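Local coordinates for protein gamma-glutamyltranspeptidase (Streptomyces lincolnensis, PDB 6J3A) that is probably an LmbA-like member of the gamma-glutamyltranspeptidase family, Ntn-clan enzymes that transfer or hydrolyse gamma-glutamyl groups, at residues H423-D428 / M433-P438; V61-A66 / M116-D121; L305-K310 / E342-K347; Q284-L289 / W509-F514. All blocks are in the same frame, centred on the assembly; numbering follows the deposited sequence.

Interaction 1: H423-D428 / M433-P438; sequences HLDVVD and MVAATP
V426 and V434 lie side by side and point the same way from an antiparallel beta hairpin, V434 CG1 reaching V426 CB at 3.7 Å. CG1 of V434 sits between the backbone N and the carbonyl carbon (chi1 70°), which turns this methyl to its neighbour. Along the same face L424 CD2 meets A436 CB at 3.8 Å, a small alanine suiting a place beside a long leucine branch; helix 36-50 covers the two valines. The opposite face packs on strand 590-594. There V427 CG2 runs alongside M433 CG, and D425 OD1 comes to 3.3 Å from A435 CB. The H423 imidazole has A436 O over one face and T437 OG1 near its edge, but the modelled approaches are too short for the ring's exact place to be trusted. H423 and T437 both touch P485. A glycine at H423 would probably open a gap beside T437 and P485. By analogy with relatives, the nucleophile probably lies just before this hairpin. V434 N bonds V426 O at 3.0 Å, in its carbonyl plane, and A436 N bonds L424 O almost straight (167°). Paired backbone polar groups let largely aliphatic side chains be buried on both faces.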
loop_
_atom_site.group_PDB
_atom_site.type_symbol
_atom_site.label_atom_id
_atom_site.label_comp_id
_atom_site.label_asym_id
_atom_site.label_seq_id
_atom_site.Cartn_x
_atom_site.Cartn_y
_atom_site.Cartn_z
ATOM N N HIS A 423 -3.519 12.087 -10.184
ATOM C CA HIS A 423 -4.901 11.761 -9.830
ATOM C C HIS A 423 -5.059 11.409 -8.360
ATOM O O HIS A 423 -4.143 10.866 -7.752
ATOM C CB HIS A 423 -5.432 10.609 -10.677
ATOM C CG HIS A 423 -6.919 10.467 -10.609
ATOM N ND1 HIS A 423 -7.556 9.633 -9.714
ATOM C CD2 HIS A 423 -7.896 11.084 -11.306
ATOM C CE1 HIS A 423 -8.861 9.739 -9.880
ATOM N NE2 HIS A 423 -9.095 10.619 -10.828
ATOM N N LEU A 424 -6.220 11.737 -7.796
ATOM C CA LEU A 424 -6.594 11.221 -6.488
ATOM C C LEU A 424 -8.105 10.963 -6.403
ATOM O O LEU A 424 -8.897 11.677 -7.031
ATOM C CB LEU A 424 -6.091 12.124 -5.357
ATOM C CG LEU A 424 -6.889 13.349 -4.929
ATOM C CD1 LEU A 424 -6.284 13.918 -3.663
ATOM C CD2 LEU A 424 -6.883 14.395 -6.024
ATOM N N ASP A 425 -8.471 9.912 -5.663
ATOM C CA ASP A 425 -9.867 9.575 -5.345
ATOM C C ASP A 425 -10.006 9.479 -3.845
ATOM O O ASP A 425 -9.080 9.025 -3.180
ATOM C CB ASP A 425 -10.254 8.200 -5.878
ATOM C CG ASP A 425 -10.040 8.058 -7.347
ATOM O OD1 ASP A 425 -10.828 8.675 -8.097
ATOM O OD2 ASP A 425 -9.120 7.321 -7.753
ATOM N N VAL A 426 -11.163 9.871 -3.318
ATOM C CA VAL A 426 -11.461 9.682 -1.892
ATOM C C VAL A 426 -12.901 9.221 -1.705
ATOM O O VAL A 426 -13.792 9.660 -2.413
ATOM C CB VAL A 426 -11.236 10.959 -1.049
ATOM C CG1 VAL A 426 -11.365 10.654 0.445
ATOM C CG2 VAL A 426 -9.874 11.572 -1.334
ATOM N N VAL A 427 -13.102 8.315 -0.758
ATOM C CA VAL A 427 -14.423 8.003 -0.237
ATOM C C VAL A 427 -14.339 8.029 1.286
ATOM O O VAL A 427 -13.406 7.475 1.868
ATOM C CB VAL A 427 -14.946 6.658 -0.763
ATOM C CG1 VAL A 427 -13.996 5.514 -0.443
ATOM C CG2 VAL A 427 -16.346 6.378 -0.226
ATOM N N ASP A 428 -15.295 8.690 1.927
ATOM C CA ASP A 428 -15.259 8.849 3.392
ATOM C C ASP A 428 -16.328 7.989 4.102
ATOM O O ASP A 428 -17.111 7.284 3.449
ATOM C CB ASP A 428 -15.341 10.337 3.780
ATOM C CG ASP A 428 -16.652 10.995 3.381
ATOM O OD1 ASP A 428 -17.652 10.299 3.118
ATOM O OD2 ASP A 428 -16.685 12.238 3.331
ATOM N N MET A 433 -18.021 10.754 -2.202
ATOM C CA MET A 433 -16.909 10.397 -3.077
ATOM C C MET A 433 -16.439 11.606 -3.847
ATOM O O MET A 433 -17.191 12.575 -4.030
ATOM C CB MET A 433 -17.295 9.309 -4.065
ATOM C CG MET A 433 -17.897 8.088 -3.410
ATOM S SD MET A 433 -18.360 6.851 -4.629
ATOM C CE MET A 433 -16.838 5.939 -4.721
ATOM N N VAL A 434 -15.188 11.527 -4.295
ATOM C CA VAL A 434 -14.569 12.557 -5.126
ATOM C C VAL A 434 -13.525 11.901 -6.057
ATOM O O VAL A 434 -12.859 10.949 -5.672
ATOM C CB VAL A 434 -13.982 13.686 -4.249
ATOM C CG1 VAL A 434 -12.765 13.223 -3.470
ATOM C CG2 VAL A 434 -13.668 14.911 -5.077
ATOM N N ALA A 435 -13.425 12.384 -7.290
ATOM C CA ALA A 435 -12.398 11.926 -8.242
ATOM C C ALA A 435 -11.876 13.146 -8.989
ATOM O O ALA A 435 -12.655 13.852 -9.634
ATOM C CB ALA A 435 -12.965 10.910 -9.221
ATOM N N ALA A 436 -10.573 13.402 -8.894
ATOM C CA ALA A 436 -9.980 14.607 -9.480
ATOM C C ALA A 436 -8.738 14.240 -10.250
ATOM O O ALA A 436 -7.962 13.397 -9.813
ATOM C CB ALA A 436 -9.635 15.616 -8.397
ATOM N N THR A 437 -8.538 14.914 -11.375
ATOM C CA THR A 437 -7.386 14.692 -12.234
ATOM C C THR A 437 -6.633 16.011 -12.359
ATOM O O THR A 437 -6.799 16.708 -13.344
ATOM C CB THR A 437 -7.860 14.168 -13.608
ATOM O OG1 THR A 437 -8.571 12.940 -13.425
ATOM C CG2 THR A 437 -6.706 13.905 -14.558
ATOM N N PRO A 438 -5.827 16.383 -11.339
ATOM C CA PRO A 438 -5.084 17.637 -11.441
ATOM C C PRO A 438 -3.811 17.522 -12.272
ATOM O O PRO A 438 -3.145 16.491 -12.258
ATOM C CB PRO A 438 -4.755 17.971 -9.986
ATOM C CG PRO A 438 -4.645 16.648 -9.341
ATOM C CD PRO A 438 -5.692 15.798 -9.994
#

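Interaction 2: V61-A66 / M116-D121; sequences VPILLA and MLLLRD
L118 reaches from helix 111-122 to strand 61-66 and splits its two methyls between two strand residues: CD2 meets I63 CD1 and CD1 meets L65 CD1, each at 4.3 Å. I63 and L65 are two apart in the strand, so both put their side chains on the face turned to the helix. Their conformations differ. In I63 the CG1 branch lies beside the backbone N and runs on extended to CD1 (chi2 166°), which carries that terminal methyl outward to the helix. L65 instead has CG wedged between its backbone N and carbonyl carbon (chi1 47°), which turns the branched end so that CD1 meets L118 CD1. L118 itself swings CG away from its backbone N (chi1 -166°), sending the fork off the helix and between I63 and L65. Y37 of helix 36-50 and L75 of the neighbouring strand 73-77 also touch both L118 and L65, so the leucine belongs to a larger hydrophobic layer where helices pack on the beta structure. Two and three residues on, R120 and D121 carry charge and are partly exposed: R120 NE and D121 OD1 form a salt bridge of 3.0 Å, OD1 being met from above its carboxylate plane, while R120 NH1 pairs with E210. Between L118 and the pair I63 and L65, by contrast, the chemistry is apolar packing of buried branched side chains, with no directional bond between the two segments.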
loop_
_atom_site.group_PDB
_atom_site.type_symbol
_atom_site.label_atom_id
_atom_site.label_comp_id
_atom_site.label_asym_id
_atom_site.label_seq_id
_atom_site.Cartn_x
_atom_site.Cartn_y
_atom_site.Cartn_z
ATOM N N VAL A 61 -7.617 21.373 -12.982
ATOM C CA VAL A 61 -8.229 20.156 -12.467
ATOM C C VAL A 61 -9.735 20.120 -12.777
ATOM O O VAL A 61 -10.443 21.075 -12.479
ATOM C CB VAL A 61 -7.981 19.981 -10.943
ATOM C CG1 VAL A 61 -8.621 21.090 -10.120
ATOM C CG2 VAL A 61 -8.481 18.627 -10.473
ATOM N N PRO A 62 -10.218 19.032 -13.407
ATOM C CA PRO A 62 -11.640 18.665 -13.310
ATOM C C PRO A 62 -11.901 17.847 -12.051
ATOM O O PRO A 62 -11.169 16.902 -11.785
ATOM C CB PRO A 62 -11.891 17.789 -14.551
ATOM C CG PRO A 62 -10.618 17.761 -15.322
ATOM C CD PRO A 62 -9.516 18.237 -14.427
ATOM N N ILE A 63 -12.936 18.194 -11.295
ATOM C CA ILE A 63 -13.309 17.420 -10.114
ATOM C C ILE A 63 -14.720 16.864 -10.285
ATOM O O ILE A 63 -15.649 17.610 -10.577
ATOM C CB ILE A 63 -13.246 18.269 -8.831
ATOM C CG1 ILE A 63 -11.899 18.997 -8.729
ATOM C CG2 ILE A 63 -13.469 17.388 -7.602
ATOM C CD1 ILE A 63 -11.885 20.104 -7.694
ATOM N N LEU A 64 -14.860 15.551 -10.106
ATOM C CA LEU A 64 -16.160 14.893 -10.035
ATOM C C LEU A 64 -16.489 14.608 -8.588
ATOM O O LEU A 64 -15.758 13.880 -7.925
ATOM C CB LEU A 64 -16.132 13.572 -10.787
ATOM C CG LEU A 64 -16.433 13.648 -12.276
ATOM C CD1 LEU A 64 -16.017 12.351 -12.942
ATOM C CD2 LEU A 64 -17.911 13.911 -12.509
ATOM N N LEU A 65 -17.600 15.146 -8.109
ATOM C CA LEU A 65 -18.019 14.917 -6.737
ATOM C C LEU A 65 -19.362 14.181 -6.709
ATOM O O LEU A 65 -20.208 14.369 -7.583
ATOM C CB LEU A 65 -18.063 16.222 -5.933
ATOM C CG LEU A 65 -18.740 17.475 -6.504
ATOM C CD1 LEU A 65 -19.161 18.400 -5.364
ATOM C CD2 LEU A 65 -17.847 18.243 -7.476
ATOM N N ALA A 66 -19.523 13.325 -5.708
ATOM C CA ALA A 66 -20.743 12.551 -5.513
ATOM C C ALA A 66 -21.038 12.536 -4.024
ATOM O O ALA A 66 -20.766 11.529 -3.365
ATOM C CB ALA A 66 -20.562 11.136 -6.036
ATOM N N MET A 116 -10.455 25.757 -3.879
ATOM C CA MET A 116 -11.004 26.698 -2.914
ATOM C C MET A 116 -12.511 26.583 -2.891
ATOM O O MET A 116 -13.111 26.629 -1.828
ATOM C CB MET A 116 -10.607 28.143 -3.244
ATOM C CG MET A 116 -9.166 28.522 -2.944
ATOM S SD MET A 116 -8.534 27.975 -1.349
ATOM C CE MET A 116 -7.739 26.450 -1.847
ATOM N N LEU A 117 -13.118 26.452 -4.069
ATOM C CA LEU A 117 -14.569 26.283 -4.158
ATOM C C LEU A 117 -15.007 25.003 -3.469
ATOM O O LEU A 117 -15.964 25.005 -2.693
ATOM C CB LEU A 117 -15.063 26.259 -5.612
ATOM C CG LEU A 117 -15.787 27.495 -6.160
ATOM C CD1 LEU A 117 -16.395 27.153 -7.507
ATOM C CD2 LEU A 117 -16.885 28.038 -5.256
ATOM N N LEU A 118 -14.299 23.917 -3.765
ATOM C CA LEU A 118 -14.574 22.628 -3.143
ATOM C C LEU A 118 -14.529 22.727 -1.622
ATOM O O LEU A 118 -15.479 22.357 -0.939
ATOM C CB LEU A 118 -13.591 21.568 -3.639
ATOM C CG LEU A 118 -13.998 20.123 -3.316
ATOM C CD1 LEU A 118 -15.245 19.672 -4.067
ATOM C CD2 LEU A 118 -12.853 19.185 -3.634
ATOM N N LEU A 119 -13.431 23.252 -1.109
ATOM C CA LEU A 119 -13.278 23.452 0.321
ATOM C C LEU A 119 -14.408 24.307 0.906
ATOM O O LEU A 119 -14.961 23.979 1.941
ATOM C CB LEU A 119 -11.912 24.082 0.631
ATOM C CG LEU A 119 -11.380 23.993 2.069
ATOM C CD1 LEU A 119 -11.278 22.553 2.553
ATOM C CD2 LEU A 119 -10.019 24.660 2.183
ATOM N N ARG A 120 -14.772 25.378 0.220
ATOM C CA ARG A 120 -15.759 26.320 0.738
ATOM C C ARG A 120 -17.166 25.732 0.786
ATOM O O ARG A 120 -17.883 25.915 1.776
ATOM C CB ARG A 120 -15.766 27.591 -0.109
ATOM C CG ARG A 120 -16.611 28.720 0.471
ATOM C CD ARG A 120 -16.932 29.778 -0.561
ATOM N NE ARG A 120 -17.718 29.233 -1.670
ATOM C CZ ARG A 120 -18.312 29.947 -2.624
ATOM N NH1 ARG A 120 -18.234 31.276 -2.646
ATOM N NH2 ARG A 120 -18.999 29.318 -3.574
ATOM N N ASP A 121 -17.554 25.054 -0.291
ATOM C CA ASP A 121 -18.914 24.519 -0.443
ATOM C C ASP A 121 -19.115 23.152 0.214
ATOM O O ASP A 121 -20.136 22.933 0.866
ATOM C CB ASP A 121 -19.307 24.446 -1.930
ATOM C CG ASP A 121 -19.502 25.821 -2.560
ATOM O OD1 ASP A 121 -19.438 26.842 -1.851
ATOM O OD2 ASP A 121 -19.727 25.887 -3.781
#

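Interaction 3: L305-K310 / E342-K347; sequences LVEGCK and ELVGDK
The E307 carboxylate is the flat group of this contact, and K347 O stands well above its plane on one side, 3.8 Å from E307 OE2. Both of these atoms are acceptors, so the approach is a proximity and not a bond. The two carboxylate oxygens are gripped by different donors. K310 NZ forms a salt bridge with E307 OE1 at 2.7 Å through the syn lone pair, the side of the other oxygen, and S349 N gives a hydrogen bond to OE2. Being held at both oxygens should restrain the rotation of the group and would favour its negative charge. The chain gets there by a bend: CG lies beside the backbone N and chi2 turns again at -48°, bending the acid to K310, three residues further on. Helix 299-319, part of the gamma-glutamyltranspeptidase fold of the Ntn clan, is here crossed by the irregular chain that follows helix 334-341, while L305 and V306 of the same helix pack on W538 of strand 538-540. Nearer the helix the contact becomes apolar, V344 CG1 touching E307 CB at 3.9 Å. That methyl is set anti to the V344 backbone N (chi1 -178°), and the branched valine packs against E307 CB and L311. Just beyond, G345 O accepts a hydrogen bond from H303 NE2 of the same helix.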
loop_
_atom_site.group_PDB
_atom_site.type_symbol
_atom_site.label_atom_id
_atom_site.label_comp_id
_atom_site.label_asym_id
_atom_site.label_seq_id
_atom_site.Cartn_x
_atom_site.Cartn_y
_atom_site.Cartn_z
ATOM N N LEU A 305 -12.375 -3.253 -28.935
ATOM C CA LEU A 305 -12.172 -2.028 -28.166
ATOM C C LEU A 305 -11.230 -1.026 -28.821
ATOM O O LEU A 305 -11.413 0.181 -28.654
ATOM C CB LEU A 305 -11.662 -2.362 -26.764
ATOM C CG LEU A 305 -12.616 -3.161 -25.866
ATOM C CD1 LEU A 305 -12.078 -3.253 -24.444
ATOM C CD2 LEU A 305 -14.028 -2.599 -25.846
ATOM N N VAL A 306 -10.216 -1.520 -29.536
ATOM C CA VAL A 306 -9.235 -0.649 -30.213
ATOM C C VAL A 306 -9.920 0.113 -31.360
ATOM O O VAL A 306 -9.882 1.348 -31.436
ATOM C CB VAL A 306 -8.007 -1.464 -30.705
ATOM C CG1 VAL A 306 -7.096 -0.647 -31.627
ATOM C CG2 VAL A 306 -7.206 -1.973 -29.512
ATOM N N GLU A 307 -10.561 -0.642 -32.239
ATOM C CA GLU A 307 -11.291 -0.049 -33.355
ATOM C C GLU A 307 -12.384 0.913 -32.873
ATOM O O GLU A 307 -12.538 2.006 -33.416
ATOM C CB GLU A 307 -11.869 -1.147 -34.261
ATOM C CG GLU A 307 -10.809 -2.013 -34.932
ATOM C CD GLU A 307 -9.724 -1.176 -35.560
ATOM O OE1 GLU A 307 -8.639 -1.073 -34.953
ATOM O OE2 GLU A 307 -9.981 -0.581 -36.634
ATOM N N GLY A 308 -13.117 0.512 -31.844
ATOM C CA GLY A 308 -14.127 1.376 -31.235
ATOM C C GLY A 308 -13.536 2.662 -30.681
ATOM O O GLY A 308 -14.083 3.743 -30.885
ATOM N N CYS A 309 -12.402 2.538 -29.995
ATOM C CA CYS A 309 -11.651 3.690 -29.495
ATOM C C CYS A 309 -11.212 4.656 -30.608
ATOM O O CYS A 309 -11.369 5.874 -30.463
ATOM C CB CYS A 309 -10.443 3.223 -28.704
ATOM S SG CYS A 309 -9.393 4.577 -28.152
ATOM N N LYS A 310 -10.678 4.114 -31.705
ATOM C CA LYS A 310 -10.314 4.927 -32.882
ATOM C C LYS A 310 -11.488 5.771 -33.376
ATOM O O LYS A 310 -11.350 6.969 -33.593
ATOM C CB LYS A 310 -9.756 4.046 -34.021
ATOM C CG LYS A 310 -8.240 3.854 -33.946
ATOM C CD LYS A 310 -7.783 2.403 -33.918
ATOM C CE LYS A 310 -7.172 1.944 -35.217
ATOM N NZ LYS A 310 -6.493 0.631 -35.021
ATOM N N GLU A 342 -20.854 -0.697 -37.102
ATOM C CA GLU A 342 -20.665 -1.440 -38.361
ATOM C C GLU A 342 -19.320 -1.126 -39.010
ATOM O O GLU A 342 -18.780 -1.942 -39.763
ATOM C CB GLU A 342 -21.769 -1.105 -39.378
ATOM C CG GLU A 342 -23.205 -1.373 -38.935
ATOM C CD GLU A 342 -23.469 -2.823 -38.531
ATOM O OE1 GLU A 342 -22.729 -3.737 -38.980
ATOM O OE2 GLU A 342 -24.434 -3.058 -37.762
ATOM N N LEU A 343 -18.798 0.066 -38.726
ATOM C CA LEU A 343 -17.478 0.477 -39.200
ATOM C C LEU A 343 -16.315 -0.273 -38.544
ATOM O O LEU A 343 -15.172 -0.153 -38.997
ATOM C CB LEU A 343 -17.290 1.987 -39.004
ATOM C CG LEU A 343 -18.287 2.891 -39.738
ATOM C CD1 LEU A 343 -18.158 4.319 -39.237
ATOM C CD2 LEU A 343 -18.074 2.818 -41.248
ATOM N N VAL A 344 -16.597 -1.015 -37.473
ATOM C CA VAL A 344 -15.642 -1.971 -36.909
ATOM C C VAL A 344 -15.574 -3.159 -37.876
ATOM O O VAL A 344 -16.559 -3.871 -38.051
ATOM C CB VAL A 344 -16.053 -2.456 -35.494
ATOM C CG1 VAL A 344 -15.008 -3.402 -34.919
ATOM C CG2 VAL A 344 -16.251 -1.283 -34.539
ATOM N N GLY A 345 -14.419 -3.345 -38.507
ATOM C CA GLY A 345 -14.211 -4.416 -39.482
ATOM C C GLY A 345 -13.270 -5.462 -38.934
ATOM O O GLY A 345 -12.717 -5.300 -37.849
ATOM N N ASP A 346 -13.096 -6.540 -39.690
ATOM C CA ASP A 346 -12.160 -7.607 -39.329
ATOM C C ASP A 346 -10.724 -7.106 -39.222
ATOM O O ASP A 346 -9.960 -7.588 -38.380
ATOM C CB ASP A 346 -12.223 -8.743 -40.352
ATOM C CG ASP A 346 -13.536 -9.519 -40.302
ATOM O OD1 ASP A 346 -14.394 -9.251 -39.425
ATOM O OD2 ASP A 346 -13.711 -10.408 -41.165
ATOM N N LYS A 347 -10.377 -6.148 -40.083
ATOM C CA LYS A 347 -9.043 -5.543 -40.133
ATOM C C LYS A 347 -8.950 -4.227 -39.351
ATOM O O LYS A 347 -9.953 -3.563 -39.053
ATOM C CB LYS A 347 -8.593 -5.328 -41.588
ATOM C CG LYS A 347 -7.580 -6.349 -42.096
ATOM C CD LYS A 347 -8.054 -7.800 -41.993
ATOM C CE LYS A 347 -7.163 -8.765 -42.784
ATOM N NZ LYS A 347 -5.691 -8.549 -42.615
#

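Interaction 4: Q284-L289 / W509-F514; sequences QQLALL and WQLHFF
L511 is set between Q285 and L286 where two helices of the gamma-glutamyltranspeptidase fold meet; the axes of segments 284-288 and 509-514 cross at -49° and approach to 11.2 Å, so long side chains have to bridge the interval. From CB outward, the leucine first runs past the amide of Q285: its CB is 4.1 Å from Q285 OE1, and CG is about as far from the same oxygen. With CG turned opposite its backbone N (chi1 -179°), the side chain stands straight out from its helix before it forks. The CD1 branch goes to the aliphatic side, 3.7 Å from Q285 CB and 4.0 Å from L286 CD2. The CD2 branch goes to the amide, reaching Q285 OE1 at 3.4 Å. Glutamine suits its place because its methylene root packs against the leucine while Q285 NE2 bonds V281 O in its own helix and D507 O in the other, so that the polar end ties the pair. The side chains of L286 and L511 slide past one another in opposite directions, and L286 is extended (chi2 172°), which brings its CD2 methyl across to the second helix. With an alanine in place of L511, both methyls are lost, and a gap would probably open between Q285 CB and L286 CD2, with Q285 OE1 left without its neighbour CD2. One turn along, F514, whose ring also meets W268 edge-to-face, closes this side of the contact, its CE2 lying 4.3 Å from L286 CD2, in an oblique approach.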
loop_
_atom_site.group_PDB
_atom_site.type_symbol
_atom_site.label_atom_id
_atom_site.label_comp_id
_atom_site.label_asym_id
_atom_site.label_seq_id
_atom_site.Cartn_x
_atom_site.Cartn_y
_atom_site.Cartn_z
ATOM N N GLN A 284 -18.628 7.543 -25.381
ATOM C CA GLN A 284 -18.796 7.162 -26.797
ATOM C C GLN A 284 -18.299 5.752 -27.080
ATOM O O GLN A 284 -18.884 5.031 -27.884
ATOM C CB GLN A 284 -18.092 8.152 -27.732
ATOM C CG GLN A 284 -18.875 9.441 -27.952
ATOM C CD GLN A 284 -18.532 10.153 -29.239
ATOM O OE1 GLN A 284 -18.179 11.328 -29.220
ATOM N NE2 GLN A 284 -18.636 9.448 -30.370
ATOM N N GLN A 285 -17.224 5.362 -26.410
ATOM C CA GLN A 285 -16.714 3.998 -26.526
ATOM C C GLN A 285 -17.694 2.944 -25.995
ATOM O O GLN A 285 -17.799 1.852 -26.560
ATOM C CB GLN A 285 -15.359 3.878 -25.837
ATOM C CG GLN A 285 -14.233 4.523 -26.629
ATOM C CD GLN A 285 -12.936 4.572 -25.845
ATOM O OE1 GLN A 285 -12.159 3.626 -25.865
ATOM N NE2 GLN A 285 -12.703 5.674 -25.149
ATOM N N LEU A 286 -18.410 3.298 -24.929
ATOM C CA LEU A 286 -19.417 2.430 -24.314
ATOM C C LEU A 286 -20.651 2.308 -25.187
ATOM O O LEU A 286 -21.195 1.210 -25.358
ATOM C CB LEU A 286 -19.844 2.989 -22.952
ATOM C CG LEU A 286 -18.855 2.897 -21.802
ATOM C CD1 LEU A 286 -19.382 3.671 -20.607
ATOM C CD2 LEU A 286 -18.615 1.450 -21.422
ATOM N N ALA A 287 -21.098 3.450 -25.713
ATOM C CA ALA A 287 -22.199 3.490 -26.681
ATOM C C ALA A 287 -21.934 2.701 -27.970
ATOM O O ALA A 287 -22.860 2.215 -28.607
ATOM C CB ALA A 287 -22.533 4.925 -27.019
ATOM N N LEU A 288 -20.671 2.577 -28.338
ATOM C CA LEU A 288 -20.275 1.807 -29.522
ATOM C C LEU A 288 -20.433 0.307 -29.365
ATOM O O LEU A 288 -20.591 -0.405 -30.357
ATOM C CB LEU A 288 -18.813 2.116 -29.906
ATOM C CG LEU A 288 -18.462 2.927 -31.163
ATOM C CD1 LEU A 288 -19.637 3.600 -31.836
ATOM C CD2 LEU A 288 -17.396 3.964 -30.833
ATOM N N LEU A 289 -20.392 -0.173 -28.129
ATOM C CA LEU A 289 -20.304 -1.599 -27.883
ATOM C C LEU A 289 -21.596 -2.319 -28.253
ATOM O O LEU A 289 -22.675 -1.772 -28.058
ATOM C CB LEU A 289 -19.974 -1.851 -26.412
ATOM C CG LEU A 289 -18.629 -1.295 -25.926
ATOM C CD1 LEU A 289 -18.565 -1.317 -24.403
ATOM C CD2 LEU A 289 -17.449 -2.043 -26.536
ATOM N N TRP A 509 -7.291 3.835 -21.060
ATOM C CA TRP A 509 -6.934 3.023 -19.916
ATOM C C TRP A 509 -8.108 2.870 -18.961
ATOM O O TRP A 509 -8.370 1.772 -18.478
ATOM C CB TRP A 509 -5.731 3.640 -19.197
ATOM C CG TRP A 509 -4.415 3.485 -19.923
ATOM C CD1 TRP A 509 -4.068 2.529 -20.854
ATOM C CD2 TRP A 509 -3.251 4.285 -19.724
ATOM N NE1 TRP A 509 -2.766 2.718 -21.267
ATOM C CE2 TRP A 509 -2.238 3.780 -20.579
ATOM C CE3 TRP A 509 -2.964 5.394 -18.905
ATOM C CZ2 TRP A 509 -0.969 4.350 -20.644
ATOM C CZ3 TRP A 509 -1.702 5.948 -18.957
ATOM C CH2 TRP A 509 -0.718 5.431 -19.828
ATOM N N GLN A 510 -8.813 3.970 -18.718
ATOM C CA GLN A 510 -9.995 3.950 -17.864
ATOM C C GLN A 510 -11.114 3.091 -18.437
ATOM O O GLN A 510 -11.774 2.377 -17.684
ATOM C CB GLN A 510 -10.523 5.361 -17.606
ATOM C CG GLN A 510 -9.799 6.081 -16.498
ATOM C CD GLN A 510 -10.194 7.535 -16.397
ATOM O OE1 GLN A 510 -9.768 8.375 -17.211
ATOM N NE2 GLN A 510 -11.008 7.854 -15.389
ATOM N N LEU A 511 -11.342 3.174 -19.751
ATOM C CA LEU A 511 -12.329 2.303 -20.392
ATOM C C LEU A 511 -11.979 0.838 -20.160
ATOM O O LEU A 511 -12.846 0.050 -19.795
ATOM C CB LEU A 511 -12.457 2.549 -21.895
ATOM C CG LEU A 511 -13.538 1.606 -22.475
ATOM C CD1 LEU A 511 -14.895 2.283 -22.491
ATOM C CD2 LEU A 511 -13.166 1.055 -23.839
ATOM N N HIS A 512 -10.715 0.481 -20.363
ATOM C CA HIS A 512 -10.302 -0.917 -20.177
ATOM C C HIS A 512 -10.522 -1.319 -18.714
ATOM O O HIS A 512 -11.135 -2.357 -18.422
ATOM C CB HIS A 512 -8.850 -1.152 -20.622
ATOM C CG HIS A 512 -8.520 -0.529 -21.944
ATOM N ND1 HIS A 512 -9.466 -0.333 -22.922
ATOM C CD2 HIS A 512 -7.362 -0.034 -22.438
ATOM C CE1 HIS A 512 -8.902 0.250 -23.965
ATOM N NE2 HIS A 512 -7.624 0.442 -23.696
ATOM N N PHE A 513 -10.072 -0.462 -17.805
ATOM C CA PHE A 513 -10.257 -0.671 -16.367
ATOM C C PHE A 513 -11.717 -0.864 -15.968
ATOM O O PHE A 513 -12.063 -1.879 -15.363
ATOM C CB PHE A 513 -9.685 0.521 -15.618
ATOM C CG PHE A 513 -10.058 0.573 -14.177
ATOM C CD1 PHE A 513 -9.482 -0.296 -13.276
ATOM C CD2 PHE A 513 -10.973 1.507 -13.720
ATOM C CE1 PHE A 513 -9.812 -0.241 -11.933
ATOM C CE2 PHE A 513 -11.308 1.570 -12.380
ATOM C CZ PHE A 513 -10.725 0.695 -11.485
ATOM N N PHE A 514 -12.557 0.114 -16.304
ATOM C CA PHE A 514 -13.975 0.079 -15.941
ATOM C C PHE A 514 -14.693 -1.160 -16.457
ATOM O O PHE A 514 -15.497 -1.742 -15.731
ATOM C CB PHE A 514 -14.707 1.312 -16.445
ATOM C CG PHE A 514 -16.205 1.218 -16.319
ATOM C CD1 PHE A 514 -16.841 1.625 -15.150
ATOM C CD2 PHE A 514 -16.973 0.722 -17.370
ATOM C CE1 PHE A 514 -18.215 1.548 -15.036
ATOM C CE2 PHE A 514 -18.346 0.636 -17.259
ATOM C CZ PHE A 514 -18.970 1.050 -16.090
#

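How the interactions relate
The four contacts fall into two touching pairs. Interactions 1 and 2, with centres 10 Å apart, share a sheet: strands 433-436 and 61-66 are neighbours, joined by A435 O to L64 N at 2.8 Å and M433 O to A66 N at 3.0 Å. Interactions 3 and 4, 13 Å apart between centres, meet where helices 280-288 and 299-319 pack, C309 CB lying 3.3 Å from Q285 OE1. Between the pairs, interactions 1 and 4 approach to about 6 Å at their nearest atoms, whereas the centres of interactions 2 and 3 are about 37 Å apart, on opposite sides of the chain's centre. By family analogy, interaction 1 probably borders the active site.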